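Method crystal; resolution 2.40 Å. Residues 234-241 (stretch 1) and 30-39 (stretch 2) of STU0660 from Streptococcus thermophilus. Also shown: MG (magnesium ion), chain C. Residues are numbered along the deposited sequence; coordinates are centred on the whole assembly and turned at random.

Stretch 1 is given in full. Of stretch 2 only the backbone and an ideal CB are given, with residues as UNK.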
# COMPACT_ATOMS: atom_id res chain seq x y z
N PHE A 234 36.57 12.79 6.45
CA PHE A 234 35.61 13.74 7.00
C PHE A 234 35.55 15.03 6.16
O PHE A 234 36.58 15.55 5.73
CB PHE A 234 36.02 14.11 8.43
CG PHE A 234 35.55 13.14 9.48
CD1 PHE A 234 34.24 13.18 9.95
CD2 PHE A 234 36.43 12.22 10.04
CE1 PHE A 234 33.83 12.31 10.97
CE2 PHE A 234 36.03 11.35 11.06
CZ PHE A 234 34.73 11.40 11.52
N ILE A 235 34.34 15.52 5.91
CA ILE A 235 34.14 16.78 5.19
C ILE A 235 33.25 17.62 6.10
O ILE A 235 32.09 17.29 6.31
CB ILE A 235 33.41 16.61 3.86
CG1 ILE A 235 34.30 15.90 2.84
CG2 ILE A 235 33.07 17.99 3.29
CD1 ILE A 235 33.64 15.73 1.47
N LEU A 236 33.82 18.70 6.65
CA LEU A 236 33.11 19.60 7.55
C LEU A 236 32.80 20.96 6.89
O LEU A 236 33.51 21.38 5.98
CB LEU A 236 33.95 19.84 8.81
CG LEU A 236 34.64 18.62 9.45
CD1 LEU A 236 35.57 19.08 10.57
CD2 LEU A 236 33.61 17.64 10.00
N PHE A 237 31.75 21.62 7.36
CA PHE A 237 31.36 22.95 6.88
C PHE A 237 31.33 23.84 8.11
O PHE A 237 30.26 24.12 8.68
CB PHE A 237 29.96 22.90 6.25
CG PHE A 237 29.91 22.16 4.95
CD1 PHE A 237 29.84 20.77 4.93
CD2 PHE A 237 29.92 22.85 3.74
CE1 PHE A 237 29.78 20.07 3.73
CE2 PHE A 237 29.87 22.17 2.53
CZ PHE A 237 29.80 20.77 2.53
N PRO A 238 32.50 24.31 8.56
CA PRO A 238 32.62 25.17 9.74
C PRO A 238 31.98 26.54 9.58
O PRO A 238 31.87 27.06 8.47
CB PRO A 238 34.12 25.28 9.96
CG PRO A 238 34.67 24.05 9.32
CD PRO A 238 33.84 23.92 8.07
N SER A 239 31.58 27.12 10.71
CA SER A 239 30.99 28.45 10.75
C SER A 239 32.12 29.44 10.48
O SER A 239 33.29 29.05 10.44
CB SER A 239 30.41 28.74 12.13
OG SER A 239 29.68 27.63 12.61
N ASP A 240 31.78 30.71 10.34
CA ASP A 240 32.79 31.73 10.08
C ASP A 240 33.76 32.01 11.24
O ASP A 240 34.88 32.47 11.01
CB ASP A 240 32.11 33.03 9.68
CG ASP A 240 31.43 32.95 8.34
OD1 ASP A 240 31.45 31.86 7.72
OD2 ASP A 240 30.87 33.98 7.90
N GLN A 241 33.34 31.73 12.47
CA GLN A 241 34.22 32.03 13.59
C GLN A 241 34.30 31.02 14.73
O GLN A 241 33.29 30.49 15.17
CB GLN A 241 33.86 33.42 14.15
CG GLN A 241 34.74 33.90 15.30
CD GLN A 241 34.26 33.42 16.67
OE1 GLN A 241 35.07 33.25 17.60
NE2 GLN A 241 32.95 33.22 16.81
N UNK A 30 26.71 28.74 -2.57
CA UNK A 30 27.57 27.80 -3.27
C UNK A 30 27.93 26.64 -2.35
O UNK A 30 27.94 25.49 -2.78
CB UNK A 30 28.83 28.50 -3.78
N UNK A 31 28.22 26.94 -1.08
CA UNK A 31 28.55 25.89 -0.12
C UNK A 31 27.38 24.93 -0.03
O UNK A 31 27.55 23.71 -0.04
CB UNK A 31 28.88 26.47 1.25
N UNK A 32 26.19 25.50 0.03
CA UNK A 32 24.99 24.68 0.14
C UNK A 32 24.79 23.80 -1.08
O UNK A 32 24.45 22.63 -0.96
CB UNK A 32 23.76 25.57 0.35
N UNK A 33 25.00 24.38 -2.26
CA UNK A 33 24.86 23.65 -3.50
C UNK A 33 25.86 22.50 -3.53
O UNK A 33 25.53 21.39 -3.93
CB UNK A 33 25.06 24.58 -4.70
N UNK A 34 27.09 22.78 -3.12
CA UNK A 34 28.14 21.78 -3.11
C UNK A 34 27.72 20.65 -2.17
O UNK A 34 27.90 19.47 -2.50
CB UNK A 34 29.48 22.39 -2.68
N UNK A 35 27.15 21.00 -1.02
CA UNK A 35 26.67 19.99 -0.07
C UNK A 35 25.54 19.16 -0.67
O UNK A 35 25.50 17.94 -0.52
CB UNK A 35 26.20 20.66 1.22
N UNK A 36 24.60 19.82 -1.35
CA UNK A 36 23.46 19.13 -1.94
C UNK A 36 23.88 18.09 -2.97
O UNK A 36 23.33 16.99 -3.03
CB UNK A 36 22.51 20.14 -2.59
N UNK A 37 24.84 18.45 -3.81
CA UNK A 37 25.34 17.55 -4.83
C UNK A 37 26.07 16.38 -4.17
O UNK A 37 25.84 15.22 -4.51
CB UNK A 37 26.26 18.29 -5.80
N UNK A 38 26.97 16.70 -3.25
CA UNK A 38 27.73 15.68 -2.55
C UNK A 38 26.85 14.60 -1.93
O UNK A 38 27.06 13.40 -2.13
CB UNK A 38 28.58 16.33 -1.46
N UNK A 39 25.85 15.03 -1.17
CA UNK A 39 24.97 14.08 -0.52
C UNK A 39 24.13 13.29 -1.52
O UNK A 39 23.88 12.10 -1.31
CB UNK A 39 24.06 14.81 0.47
MG MG C . 28.93 34.40 6.51

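Stretch 2 is helical throughout, with phi near -60° and psi near -45°, and runs roughly antiparallel to the strand at 234-237, at 149°. Such a backbone disfavours proline and glycine but selects little else, so the visible guide to the choice is what stretch 1 offers.

At position 30 the ideal CB has nothing of stretch 1 within 5.5 Å, and many side chains would fit. The deposited residue is L30, which makes no contact across the stretches.

Position 31 points toward stretch 1. Its ideal CB lies 4.5 Å from F237 CD2, with the ring to one side; the acceptors lie in a different direction, P238 O 7.8 Å and D240 OD1 8.8 Å from that CB. A long side chain with an apolar stem and a donor at its tip would suit, so lysine or arginine is favoured. It is K31. Its NZ stops 4.3 Å from D240 OD1, too far for a salt bridge, but opposite charges still face each other. Water 1 spans the gap to the backbone, accepting from K31 NZ at 2.8 Å and donating to P238 O at 2.8 Å. D240 meanwhile binds the magnesium ion through OD2, 2.4 Å from MG. K31 O lies 3.8 Å from F237 CE2.

Positions 32 and 33 have no partner in stretch 1, so most helix-compatible side chains, polar or aromatic, would fit. They are Y32 and Y33, the latter's OH hydrogen-bonded elsewhere in the structure.

Position 34 points toward stretch 1, but its ideal CB is still 5.2 Å from F237 CE2. Alanine, serine, threonine or valine would do. T34 makes no close contact across; its OG1 instead donates to L30 O at 2.8 Å, one turn back.

At position 35 CA-to-CB points sideways, yet the ideal CB is 3.8 Å from F237 CZ. An apolar or aromatic side chain could extend beside that ring. The residue is W35, whose CB packs 3.9 Å from F237 CZ. With chi1 at 170° (t), its indole turns an edge toward the face of F237 in an offset edge-to-face pair, the planes at 85°.

Positions 36 and 37 are out of reach, so polar and apolar side chains would do equally well; they are Q36 and I37.

Position 38 points toward stretch 1, where nothing lies within 5.5 Å of the ideal CB and the side chain of I235 waits farther off. Leucine, isoleucine or methionine could span that space. L38 does, bringing CD1 to 4.4 Å from I235 CD1, a loose apolar contact.

Position 39, equally out of reach, would accept polar or apolar side chains; it is S39.

Stretch 2 30-39: LKYYTWQILS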
# COMPACT_ATOMS: atom_id res chain seq x y z
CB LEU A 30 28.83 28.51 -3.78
CG LEU A 30 29.87 27.61 -4.45
CD1 LEU A 30 29.32 27.04 -5.74
CD2 LEU A 30 31.13 28.42 -4.72
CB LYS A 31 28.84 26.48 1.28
CG LYS A 31 30.14 27.29 1.36
CD LYS A 31 30.60 27.58 2.79
CE LYS A 31 29.73 28.60 3.48
NZ LYS A 31 30.28 28.95 4.81
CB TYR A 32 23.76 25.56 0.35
CG TYR A 32 22.54 24.76 0.75
CD1 TYR A 32 22.30 24.45 2.08
CD2 TYR A 32 21.65 24.28 -0.21
CE1 TYR A 32 21.20 23.68 2.46
CE2 TYR A 32 20.55 23.51 0.15
CZ TYR A 32 20.33 23.21 1.49
OH TYR A 32 19.24 22.47 1.87
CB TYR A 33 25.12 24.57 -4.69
CG TYR A 33 25.22 23.81 -5.99
CD1 TYR A 33 24.07 23.38 -6.65
CD2 TYR A 33 26.46 23.46 -6.51
CE1 TYR A 33 24.16 22.61 -7.82
CE2 TYR A 33 26.56 22.69 -7.68
CZ TYR A 33 25.40 22.27 -8.32
OH TYR A 33 25.49 21.52 -9.47
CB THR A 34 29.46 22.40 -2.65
OG1 THR A 34 29.77 23.52 -3.48
CG2 THR A 34 30.59 21.38 -2.77
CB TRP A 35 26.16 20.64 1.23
CG TRP A 35 25.47 19.64 2.10
CD1 TRP A 35 26.07 18.65 2.84
CD2 TRP A 35 24.06 19.41 2.20
NE1 TRP A 35 25.12 17.82 3.37
CE2 TRP A 35 23.88 18.25 3.00
CE3 TRP A 35 22.93 20.06 1.69
CZ2 TRP A 35 22.61 17.73 3.31
CZ3 TRP A 35 21.66 19.54 1.99
CH2 TRP A 35 21.52 18.39 2.79
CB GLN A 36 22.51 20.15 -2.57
CG GLN A 36 21.18 19.59 -3.08
CD GLN A 36 20.30 19.04 -1.96
OE1 GLN A 36 20.36 17.85 -1.63
NE2 GLN A 36 19.49 19.92 -1.35
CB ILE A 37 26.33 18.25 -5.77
CG1 ILE A 37 25.62 19.33 -6.59
CG2 ILE A 37 26.97 17.23 -6.68
CD1 ILE A 37 24.65 18.77 -7.64
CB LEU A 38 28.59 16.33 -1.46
CG LEU A 38 29.91 16.93 -1.93
CD1 LEU A 38 30.52 17.76 -0.83
CD2 LEU A 38 30.84 15.80 -2.32
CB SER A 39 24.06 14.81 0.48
OG SER A 39 23.18 15.69 -0.19
O HOH W 1 31.18 26.47 5.84
O HOH W 2 27.00 34.99 5.22
O HOH W 3 29.89 32.43 5.35
O HOH W 4 29.21 36.43 7.87
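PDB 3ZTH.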